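PDB 1HKF: NK CELL activating receptor from Homo sapiens, which acts as a cytotoxicity-activating receptor and may help activated natural killer cells to lyse tumour cells more efficiently. Local coordinates for residues Q26-R31 and F117-S122; R57-S62 and A68-F73; W100-R105 and N109-S114. All coordinates share one frame; numbering follows the deposited sequence.

Interaction 1 (Q26-R31 and F117-S122); sequences QTLTVR and FYLVVS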
loop_
_atom_site.group_PDB
_atom_site.type_symbol
_atom_site.label_atom_id
_atom_site.label_comp_id
_atom_site.label_asym_id
_atom_site.label_seq_id
_atom_site.Cartn_x
_atom_site.Cartn_y
_atom_site.Cartn_z
ATOM N N GLN A 26 -3.744 8.563 -2.099
ATOM C CA GLN A 26 -3.012 7.485 -1.456
ATOM C C GLN A 26 -2.065 6.756 -2.373
ATOM O O GLN A 26 -2.002 7.018 -3.581
ATOM C CB GLN A 26 -3.946 6.463 -0.853
ATOM C CG GLN A 26 -4.911 7.051 0.116
ATOM C CD GLN A 26 -4.262 7.393 1.422
ATOM O OE1 GLN A 26 -3.609 6.549 2.054
ATOM N NE2 GLN A 26 -4.447 8.621 1.849
ATOM N N THR A 27 -1.314 5.848 -1.762
ATOM C CA THR A 27 -0.364 5.008 -2.477
ATOM C C THR A 27 -0.839 3.565 -2.418
ATOM O O THR A 27 -1.257 3.070 -1.359
ATOM C CB THR A 27 1.033 5.050 -1.856
ATOM O OG1 THR A 27 1.673 6.281 -2.215
ATOM C CG2 THR A 27 1.881 3.871 -2.378
ATOM N N LEU A 28 -0.813 2.893 -3.560
ATOM C CA LEU A 28 -1.225 1.490 -3.574
ATOM C C LEU A 28 -0.041 0.546 -3.712
ATOM O O LEU A 28 0.837 0.771 -4.550
ATOM C CB LEU A 28 -2.157 1.203 -4.723
ATOM C CG LEU A 28 -2.543 -0.270 -4.576
ATOM C CD1 LEU A 28 -3.013 -0.631 -3.096
ATOM C CD2 LEU A 28 -3.593 -0.523 -5.560
ATOM N N THR A 29 -0.053 -0.511 -2.906
ATOM C CA THR A 29 0.963 -1.561 -2.896
ATOM C C THR A 29 0.297 -2.875 -3.293
ATOM O O THR A 29 -0.724 -3.247 -2.700
ATOM C CB THR A 29 1.484 -1.746 -1.492
ATOM O OG1 THR A 29 2.046 -0.502 -1.048
ATOM C CG2 THR A 29 2.524 -2.797 -1.428
ATOM N N VAL A 30 0.852 -3.583 -4.287
ATOM C CA VAL A 30 0.306 -4.894 -4.681
ATOM C C VAL A 30 1.423 -5.958 -4.699
ATOM O O VAL A 30 2.443 -5.809 -5.395
ATOM C CB VAL A 30 -0.320 -4.849 -6.095
ATOM C CG1 VAL A 30 -0.911 -6.214 -6.462
ATOM C CG2 VAL A 30 -1.422 -3.819 -6.153
ATOM N N ARG A 31 1.253 -7.015 -3.919
ATOM C CA ARG A 31 2.214 -8.096 -3.897
ATOM C C ARG A 31 1.707 -9.293 -4.750
ATOM O O ARG A 31 0.517 -9.681 -4.658
ATOM C CB ARG A 31 2.406 -8.593 -2.485
ATOM C CG ARG A 31 3.505 -7.926 -1.791
ATOM C CD ARG A 31 3.130 -7.798 -0.354
ATOM N NE ARG A 31 3.589 -8.939 0.432
ATOM C CZ ARG A 31 4.683 -8.891 1.189
ATOM N NH1 ARG A 31 5.411 -7.772 1.234
ATOM N NH2 ARG A 31 5.026 -9.925 1.938
ATOM N N PHE A 117 -6.831 -7.800 -11.035
ATOM C CA PHE A 117 -7.285 -6.980 -9.901
ATOM C C PHE A 117 -8.214 -5.928 -10.430
ATOM O O PHE A 117 -8.108 -5.558 -11.602
ATOM C CB PHE A 117 -6.114 -6.242 -9.221
ATOM C CG PHE A 117 -5.121 -7.152 -8.557
ATOM C CD1 PHE A 117 -4.010 -7.636 -9.262
ATOM C CD2 PHE A 117 -5.293 -7.535 -7.249
ATOM C CE1 PHE A 117 -3.098 -8.505 -8.628
ATOM C CE2 PHE A 117 -4.387 -8.396 -6.634
ATOM C CZ PHE A 117 -3.290 -8.878 -7.333
ATOM N N TYR A 118 -9.135 -5.486 -9.574
ATOM C CA TYR A 118 -10.015 -4.361 -9.927
ATOM C C TYR A 118 -9.682 -3.246 -8.884
ATOM O O TYR A 118 -9.869 -3.439 -7.643
ATOM C CB TYR A 118 -11.504 -4.703 -9.826
ATOM C CG TYR A 118 -12.340 -3.597 -10.458
ATOM C CD1 TYR A 118 -12.231 -3.318 -11.805
ATOM C CD2 TYR A 118 -13.186 -2.812 -9.722
ATOM C CE1 TYR A 118 -12.939 -2.278 -12.395
ATOM C CE2 TYR A 118 -13.922 -1.759 -10.321
ATOM C CZ TYR A 118 -13.785 -1.509 -11.639
ATOM O OH TYR A 118 -14.470 -0.493 -12.258
ATOM N N LEU A 119 -9.107 -2.149 -9.377
ATOM C CA LEU A 119 -8.747 -1.005 -8.508
ATOM C C LEU A 119 -9.857 -0.003 -8.541
ATOM O O LEU A 119 -10.273 0.456 -9.616
ATOM C CB LEU A 119 -7.503 -0.245 -8.990
ATOM C CG LEU A 119 -7.036 0.987 -8.146
ATOM C CD1 LEU A 119 -6.641 0.565 -6.744
ATOM C CD2 LEU A 119 -5.825 1.624 -8.780
ATOM N N VAL A 120 -10.332 0.326 -7.350
ATOM C CA VAL A 120 -11.359 1.326 -7.203
ATOM C C VAL A 120 -10.769 2.495 -6.426
ATOM O O VAL A 120 -10.337 2.355 -5.281
ATOM C CB VAL A 120 -12.549 0.772 -6.470
ATOM C CG1 VAL A 120 -13.621 1.882 -6.355
ATOM C CG2 VAL A 120 -13.130 -0.400 -7.301
ATOM N N VAL A 121 -10.632 3.634 -7.098
ATOM C CA VAL A 121 -10.112 4.793 -6.383
ATOM C C VAL A 121 -11.214 5.837 -6.267
ATOM O O VAL A 121 -11.772 6.242 -7.278
ATOM C CB VAL A 121 -8.902 5.439 -7.113
ATOM C CG1 VAL A 121 -8.393 6.690 -6.292
ATOM C CG2 VAL A 121 -7.762 4.408 -7.275
ATOM N N SER A 122 -11.592 6.230 -5.059
ATOM C CA SER A 122 -12.577 7.319 -4.977
ATOM C C SER A 122 -12.033 8.531 -4.149
ATOM O O SER A 122 -11.184 8.720 -3.895
ATOM C CB SER A 122 -13.899 6.827 -4.392
ATOM O OG SER A 122 -13.717 6.554 -3.034
ATOM O OXT SER A 122 -12.920 9.364 -3.861
#
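Leu28 and Val30 face Leu119 and Phe117 across the interior of the domain, on chains that run in opposite directions with the CA atoms of Leu28 and Leu119 9.3 Å apart. Val30 and Phe117 keep almost the same spacing, 9.4 Å between CA atoms, too wide for backbone pairing and suited to side chains that meet midway. The two leucines reach toward each other tip to tip. In both, CG stands opposite the backbone N (chi1 -178° in Leu28), which places the branched end toward the other strand. Their methyls press together closely, Leu28 CD2 lying 3.4 Å from Leu119 CD1, tighter than usual for two carbons. This is the sheet-on-sheet core of an immunoglobulin V-set beta-sandwich: strand 28-33 belongs to the three-stranded sheet, and strand 111-121 to the facing five-stranded one. Leu20 of strand 18-22 touches Leu28, Val30 and Phe117, extending the apolar layer beside them. Val30 meets the aromatic ring from above one face, with CG1 4.0 Å from the Phe117 ring centroid in a CH-pi contact. The methyl is 26° off the ring normal, displaced toward the rim, and its nearest ring atom is Phe117 CZ, 3.7 Å from Val30 CG1. All four of these residues are buried. Residues of 26-31 also meet a second copy of the protein in the two-chain assembly, where Thr29 OG1 is hydrogen-bonded to Thr29 OG1 of the other subunit, and Gln26 OE1 accepts from Arg31 N of that subunit.

Interaction 2 (R57-S62 and A68-F73); sequences RLVTSS and AWTSRF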
loop_
_atom_site.group_PDB
_atom_site.type_symbol
_atom_site.label_atom_id
_atom_site.label_comp_id
_atom_site.label_asym_id
_atom_site.label_seq_id
_atom_site.Cartn_x
_atom_site.Cartn_y
_atom_site.Cartn_z
ATOM N N ARG A 57 1.179 -2.015 -20.716
ATOM C CA ARG A 57 2.257 -2.136 -19.731
ATOM C C ARG A 57 2.532 -0.827 -19.051
ATOM O O ARG A 57 2.796 0.150 -19.720
ATOM C CB ARG A 57 3.545 -2.602 -20.392
ATOM C CG ARG A 57 4.655 -2.954 -19.404
ATOM C CD ARG A 57 4.305 -4.229 -18.630
ATOM N NE ARG A 57 4.235 -5.401 -19.518
ATOM C CZ ARG A 57 5.312 -5.986 -20.057
ATOM N NH1 ARG A 57 6.534 -5.521 -19.799
ATOM N NH2 ARG A 57 5.173 -7.039 -20.857
ATOM N N LEU A 58 2.500 -0.812 -17.728
ATOM C CA LEU A 58 2.749 0.415 -16.990
ATOM C C LEU A 58 4.172 0.444 -16.424
ATOM O O LEU A 58 4.817 1.482 -16.398
ATOM C CB LEU A 58 1.717 0.559 -15.861
ATOM C CG LEU A 58 0.271 0.671 -16.403
ATOM C CD1 LEU A 58 -0.708 0.810 -15.288
ATOM C CD2 LEU A 58 0.171 1.861 -17.292
ATOM N N VAL A 59 4.657 -0.704 -15.983
ATOM C CA VAL A 59 5.976 -0.796 -15.426
ATOM C C VAL A 59 6.398 -2.292 -15.492
ATOM O O VAL A 59 5.547 -3.196 -15.385
ATOM C CB VAL A 59 5.975 -0.246 -13.981
ATOM C CG1 VAL A 59 5.009 -1.007 -13.124
ATOM C CG2 VAL A 59 7.365 -0.322 -13.380
ATOM N N THR A 60 7.709 -2.513 -15.647
ATOM C CA THR A 60 8.314 -3.833 -15.784
ATOM C C THR A 60 9.632 -3.965 -15.044
ATOM O O THR A 60 10.440 -3.047 -15.072
ATOM C CB THR A 60 8.645 -4.116 -17.265
ATOM O OG1 THR A 60 7.494 -3.842 -18.068
ATOM C CG2 THR A 60 9.046 -5.608 -17.463
ATOM N N SER A 61 9.837 -5.095 -14.371
ATOM C CA SER A 61 11.110 -5.378 -13.696
ATOM C C SER A 61 11.826 -6.331 -14.655
ATOM O O SER A 61 11.342 -7.459 -14.856
ATOM C CB SER A 61 10.895 -6.134 -12.412
ATOM O OG SER A 61 12.143 -6.396 -11.805
ATOM N N SER A 62 12.945 -5.880 -15.229
ATOM C CA SER A 62 13.722 -6.652 -16.194
ATOM C C SER A 62 14.877 -7.430 -15.588
ATOM O O SER A 62 15.386 -8.357 -16.206
ATOM C CB SER A 62 14.254 -5.718 -17.302
ATOM O OG SER A 62 13.161 -5.246 -18.108
ATOM N N ALA A 68 13.196 -0.536 -10.421
ATOM C CA ALA A 68 12.387 -0.379 -11.641
ATOM C C ALA A 68 11.364 0.787 -11.517
ATOM O O ALA A 68 10.249 0.624 -11.024
ATOM C CB ALA A 68 11.661 -1.713 -11.985
ATOM N N TRP A 69 11.798 1.955 -11.994
ATOM C CA TRP A 69 11.061 3.224 -11.981
ATOM C C TRP A 69 9.893 3.299 -13.000
ATOM O O TRP A 69 9.177 2.325 -13.216
ATOM C CB TRP A 69 12.078 4.331 -12.279
ATOM C CG TRP A 69 11.895 5.581 -11.534
ATOM C CD1 TRP A 69 12.268 5.830 -10.242
ATOM C CD2 TRP A 69 11.294 6.782 -12.025
ATOM N NE1 TRP A 69 11.933 7.121 -9.899
ATOM C CE2 TRP A 69 11.334 7.726 -10.976
ATOM C CE3 TRP A 69 10.723 7.153 -13.252
ATOM C CZ2 TRP A 69 10.820 9.017 -11.115
ATOM C CZ3 TRP A 69 10.210 8.429 -13.394
ATOM C CH2 TRP A 69 10.261 9.351 -12.327
ATOM N N THR A 70 9.744 4.480 -13.615
ATOM C CA THR A 70 8.720 4.881 -14.623
ATOM C C THR A 70 7.516 5.650 -14.022
ATOM O O THR A 70 6.374 5.189 -13.988
ATOM C CB THR A 70 8.209 3.695 -15.609
ATOM O OG1 THR A 70 7.174 2.916 -14.999
ATOM C CG2 THR A 70 9.373 2.784 -16.028
ATOM N N SER A 71 7.816 6.856 -13.551
ATOM C CA SER A 71 6.816 7.742 -12.983
ATOM C C SER A 71 6.227 7.213 -11.697
ATOM O O SER A 71 6.936 6.703 -10.819
ATOM C CB SER A 71 5.694 7.977 -14.000
ATOM O OG SER A 71 4.593 8.637 -13.389
ATOM N N ARG A 72 4.937 7.381 -11.606
ATOM C CA ARG A 72 4.212 6.992 -10.384
ATOM C C ARG A 72 4.256 5.492 -10.056
ATOM O O ARG A 72 3.875 5.078 -8.948
ATOM C CB ARG A 72 2.773 7.492 -10.487
ATOM C CG ARG A 72 2.596 8.878 -11.083
ATOM C CD ARG A 72 1.152 9.146 -11.506
ATOM N NE ARG A 72 0.185 8.459 -10.655
ATOM C CZ ARG A 72 -0.887 7.827 -11.080
ATOM N NH1 ARG A 72 -1.163 7.775 -12.375
ATOM N NH2 ARG A 72 -1.701 7.235 -10.197
ATOM N N PHE A 73 4.694 4.670 -11.005
ATOM C CA PHE A 73 4.705 3.210 -10.822
ATOM C C PHE A 73 6.063 2.576 -10.664
ATOM O O PHE A 73 6.983 2.900 -11.409
ATOM C CB PHE A 73 4.037 2.512 -11.999
ATOM C CG PHE A 73 2.905 3.263 -12.622
ATOM C CD1 PHE A 73 1.649 3.181 -12.060
ATOM C CD2 PHE A 73 3.083 4.056 -13.751
ATOM C CE1 PHE A 73 0.575 3.883 -12.615
ATOM C CE2 PHE A 73 2.021 4.758 -14.308
ATOM C CZ PHE A 73 0.773 4.679 -13.750
#
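Val59 and Phe73 each bury more surface than any other residue here, followed by Leu58. Leu58 sets its CB over the centre of the Phe73 ring, 4.3 Å above the plane, while its CD1 lies 4.3 Å from Phe73 CE1. Val59 works lower down the same aromatic side chain: its CG1 rests 3.8 Å from Phe73 CB, the two side chains crossing obliquely. The other methyl of Val59, CG2, lies opposite the backbone N and turns to the loop, 3.2 Å from Trp69 O. Close by, Thr70 OG1 lies 3.1 Å from Leu58 O and 2.7 Å from Trp69 O. A type II' turn from Thr70 to Phe73 brings the chain back against Leu58 and Val59 at the start of strand 73-78. Toward the end of strand 54-61, Ala68 CB packs 3.6 Å from Thr60 O. On the neighbouring strand 43-49, Trp46 touches both Leu58 and Val59 and is joined to both by backbone hydrogen bonds. Two residues opposite one make a classic beta bulge, here in the edge strand of one sheet of the V-set sandwich, where residues 68-73 lead across to strand 73-78 at the edge of the other.

Interaction 3 (W100-R105 and N109-S114); sequences WCRIYR and NSVSKS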
loop_
_atom_site.group_PDB
_atom_site.type_symbol
_atom_site.label_atom_id
_atom_site.label_comp_id
_atom_site.label_asym_id
_atom_site.label_seq_id
_atom_site.Cartn_x
_atom_site.Cartn_y
_atom_site.Cartn_z
ATOM N N TRP A 100 -3.471 -6.272 -14.095
ATOM C CA TRP A 100 -2.906 -7.611 -13.918
ATOM C C TRP A 100 -1.444 -7.468 -13.574
ATOM O O TRP A 100 -0.754 -6.627 -14.136
ATOM C CB TRP A 100 -2.877 -8.423 -15.218
ATOM C CG TRP A 100 -4.175 -8.781 -15.847
ATOM C CD1 TRP A 100 -4.962 -7.974 -16.602
ATOM C CD2 TRP A 100 -4.790 -10.056 -15.832
ATOM N NE1 TRP A 100 -6.036 -8.676 -17.066
ATOM C CE2 TRP A 100 -5.953 -9.964 -16.604
ATOM C CE3 TRP A 100 -4.465 -11.288 -15.238
ATOM C CZ2 TRP A 100 -6.811 -11.061 -16.811
ATOM C CZ3 TRP A 100 -5.313 -12.385 -15.439
ATOM C CH2 TRP A 100 -6.473 -12.259 -16.218
ATOM N N CYS A 101 -0.982 -8.277 -12.642
ATOM C CA CYS A 101 0.436 -8.330 -12.419
ATOM C C CYS A 101 0.758 -9.632 -13.256
ATOM O O CYS A 101 0.043 -10.634 -13.166
ATOM C CB CYS A 101 0.773 -8.468 -10.939
ATOM S SG CYS A 101 0.222 -10.021 -10.266
ATOM N N ARG A 102 1.743 -9.546 -14.154
ATOM C CA ARG A 102 2.118 -10.675 -14.999
ATOM C C ARG A 102 3.587 -11.066 -14.850
ATOM O O ARG A 102 4.427 -10.243 -14.513
ATOM C CB ARG A 102 1.803 -10.360 -16.444
ATOM C CG ARG A 102 0.340 -10.423 -16.740
ATOM C CD ARG A 102 0.026 -9.951 -18.141
ATOM N NE ARG A 102 -1.371 -10.230 -18.435
ATOM C CZ ARG A 102 -2.003 -9.806 -19.520
ATOM N NH1 ARG A 102 -1.362 -9.074 -20.425
ATOM N NH2 ARG A 102 -3.281 -10.126 -19.700
ATOM N N ILE A 103 3.877 -12.338 -15.071
ATOM C CA ILE A 103 5.222 -12.912 -14.950
ATOM C C ILE A 103 5.451 -13.624 -16.297
ATOM O O ILE A 103 4.657 -14.486 -16.685
ATOM C CB ILE A 103 5.249 -13.917 -13.800
ATOM C CG1 ILE A 103 4.724 -13.247 -12.541
ATOM C CG2 ILE A 103 6.619 -14.453 -13.613
ATOM C CD1 ILE A 103 4.746 -14.119 -11.308
ATOM N N TYR A 104 6.514 -13.210 -16.987
ATOM C CA TYR A 104 6.891 -13.635 -18.352
ATOM C C TYR A 104 8.094 -14.588 -18.409
ATOM O O TYR A 104 9.125 -14.362 -17.756
ATOM C CB TYR A 104 7.215 -12.402 -19.192
ATOM C CG TYR A 104 6.119 -11.375 -19.199
ATOM C CD1 TYR A 104 5.062 -11.477 -20.106
ATOM C CD2 TYR A 104 6.117 -10.305 -18.282
ATOM C CE1 TYR A 104 4.025 -10.548 -20.104
ATOM C CE2 TYR A 104 5.079 -9.365 -18.259
ATOM C CZ TYR A 104 4.036 -9.497 -19.173
ATOM O OH TYR A 104 2.996 -8.599 -19.149
ATOM N N ARG A 105 7.967 -15.645 -19.201
ATOM C CA ARG A 105 9.025 -16.660 -19.365
ATOM C C ARG A 105 10.167 -16.157 -20.287
ATOM O O ARG A 105 9.918 -15.409 -21.244
ATOM C CB ARG A 105 8.406 -18.005 -19.867
ATOM C CG ARG A 105 7.401 -18.678 -18.913
ATOM C CD ARG A 105 7.193 -20.154 -19.253
ATOM N NE ARG A 105 6.046 -20.763 -18.561
ATOM C CZ ARG A 105 4.780 -20.652 -18.961
ATOM N NH1 ARG A 105 4.488 -19.962 -20.060
ATOM N NH2 ARG A 105 3.813 -21.224 -18.270
ATOM N N ASN A 109 8.518 -15.259 -23.655
ATOM C CA ASN A 109 7.693 -14.158 -23.217
ATOM C C ASN A 109 6.255 -14.594 -22.985
ATOM O O ASN A 109 5.356 -13.787 -23.011
ATOM C CB ASN A 109 7.732 -13.019 -24.236
ATOM C CG ASN A 109 7.579 -11.670 -23.569
ATOM O OD1 ASN A 109 8.317 -11.383 -22.619
ATOM N ND2 ASN A 109 6.607 -10.842 -24.026
ATOM N N SER A 110 6.032 -15.877 -22.742
ATOM C CA SER A 110 4.687 -16.346 -22.479
ATOM C C SER A 110 4.429 -16.106 -20.994
ATOM O O SER A 110 5.359 -16.078 -20.184
ATOM C CB SER A 110 4.561 -17.848 -22.801
ATOM O OG SER A 110 5.342 -18.648 -21.916
ATOM N N VAL A 111 3.165 -15.991 -20.619
ATOM C CA VAL A 111 2.835 -15.706 -19.247
ATOM C C VAL A 111 2.686 -16.945 -18.429
ATOM O O VAL A 111 1.827 -17.783 -18.720
ATOM C CB VAL A 111 1.540 -14.873 -19.203
ATOM C CG1 VAL A 111 1.105 -14.603 -17.745
ATOM C CG2 VAL A 111 1.760 -13.564 -19.968
ATOM N N SER A 112 3.500 -17.071 -17.383
ATOM C CA SER A 112 3.441 -18.242 -16.523
ATOM C C SER A 112 2.537 -18.071 -15.323
ATOM O O SER A 112 2.168 -19.048 -14.652
ATOM C CB SER A 112 4.834 -18.596 -16.036
ATOM O OG SER A 112 5.380 -17.588 -15.225
ATOM N N LYS A 113 2.218 -16.826 -14.998
ATOM C CA LYS A 113 1.324 -16.543 -13.887
ATOM C C LYS A 113 0.841 -15.119 -14.060
ATOM O O LYS A 113 1.561 -14.238 -14.539
ATOM C CB LYS A 113 2.019 -16.732 -12.549
ATOM C CG LYS A 113 1.142 -16.432 -11.276
ATOM C CD LYS A 113 1.476 -17.449 -10.194
ATOM C CE LYS A 113 1.309 -16.942 -8.759
ATOM N NZ LYS A 113 0.070 -16.157 -8.601
ATOM N N SER A 114 -0.425 -14.915 -13.746
ATOM C CA SER A 114 -1.017 -13.606 -13.862
ATOM C C SER A 114 -2.179 -13.545 -12.885
ATOM O O SER A 114 -2.878 -14.555 -12.673
ATOM C CB SER A 114 -1.490 -13.396 -15.267
ATOM O OG SER A 114 -2.545 -14.283 -15.498
HETATM O O HOH W 1 1.293 -19.971 -20.821
HETATM O O HOH W 2 10.641 -12.290 -21.783
#
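Arg105 O is held twice at the end of the hairpin: Asn109 N donates to it over 2.8 Å, and a water bridges it to Asn109 OD1. The neighbouring bond is straighter, Arg105 N reaching Ser110 O at 2.8 Å with an N-H...O angle of 164° and the donor in the carbonyl plane. Farther down, Ile103 N bonds to Lys113 O, and Ile103 O accepts from Ser112 N at 2.9 Å, astride the corner that the chain turns at Ser112. The Arg105 side chain, extended from CG to NE, runs along residues 110-112 and lays one guanidinium face on Ser112 CB, 3.3 Å from the plane. Ser110 OG sits at the guanidinium edge, although its approach to NH1 is implausibly short, and a second water links NH1 to Val111 O. Tyr104 and Val111 lie side by side, Tyr104 CE1 3.8 Å from Val111 CG2, while the Asn109 amide runs alongside the ring with its plane 13° from it. Ile103 points to the other face with Cys101, which is disulfide-bonded to Cys32. Ser112 OG is hydrogen-bonded to Glu42. Near the turn the segments meet largely through backbone bonds, water and the Arg105 side chain, while buried Ile103 and Tyr104 add apolar contacts, so the hairpin end probably relies on both.

All three contacts belong to one V-set domain, the probably extracellular part of a longer membrane receptor. Interaction 1 joins its two sheets, interaction 2 lies where the chain leaves edge strand 54-61 for strand 73-78, and interaction 3 forms the hairpin of strands 97-104 and 111-121. All reach the sheet holding strands 111-121, 97-104 and 54-61. Interactions 2 and 3 follow one another inside the loop closed by interaction 1. Interactions 1 and 3, centres about 20 Å apart, share strand 111-121 and meet where Phe117 CE1 packs 4.0 Å from Cys101 SG. Arg57 of interaction 2 reaches Tyr104 of interaction 3, whereas interactions 1 and 2 stay about 7 Å apart at their nearest atoms.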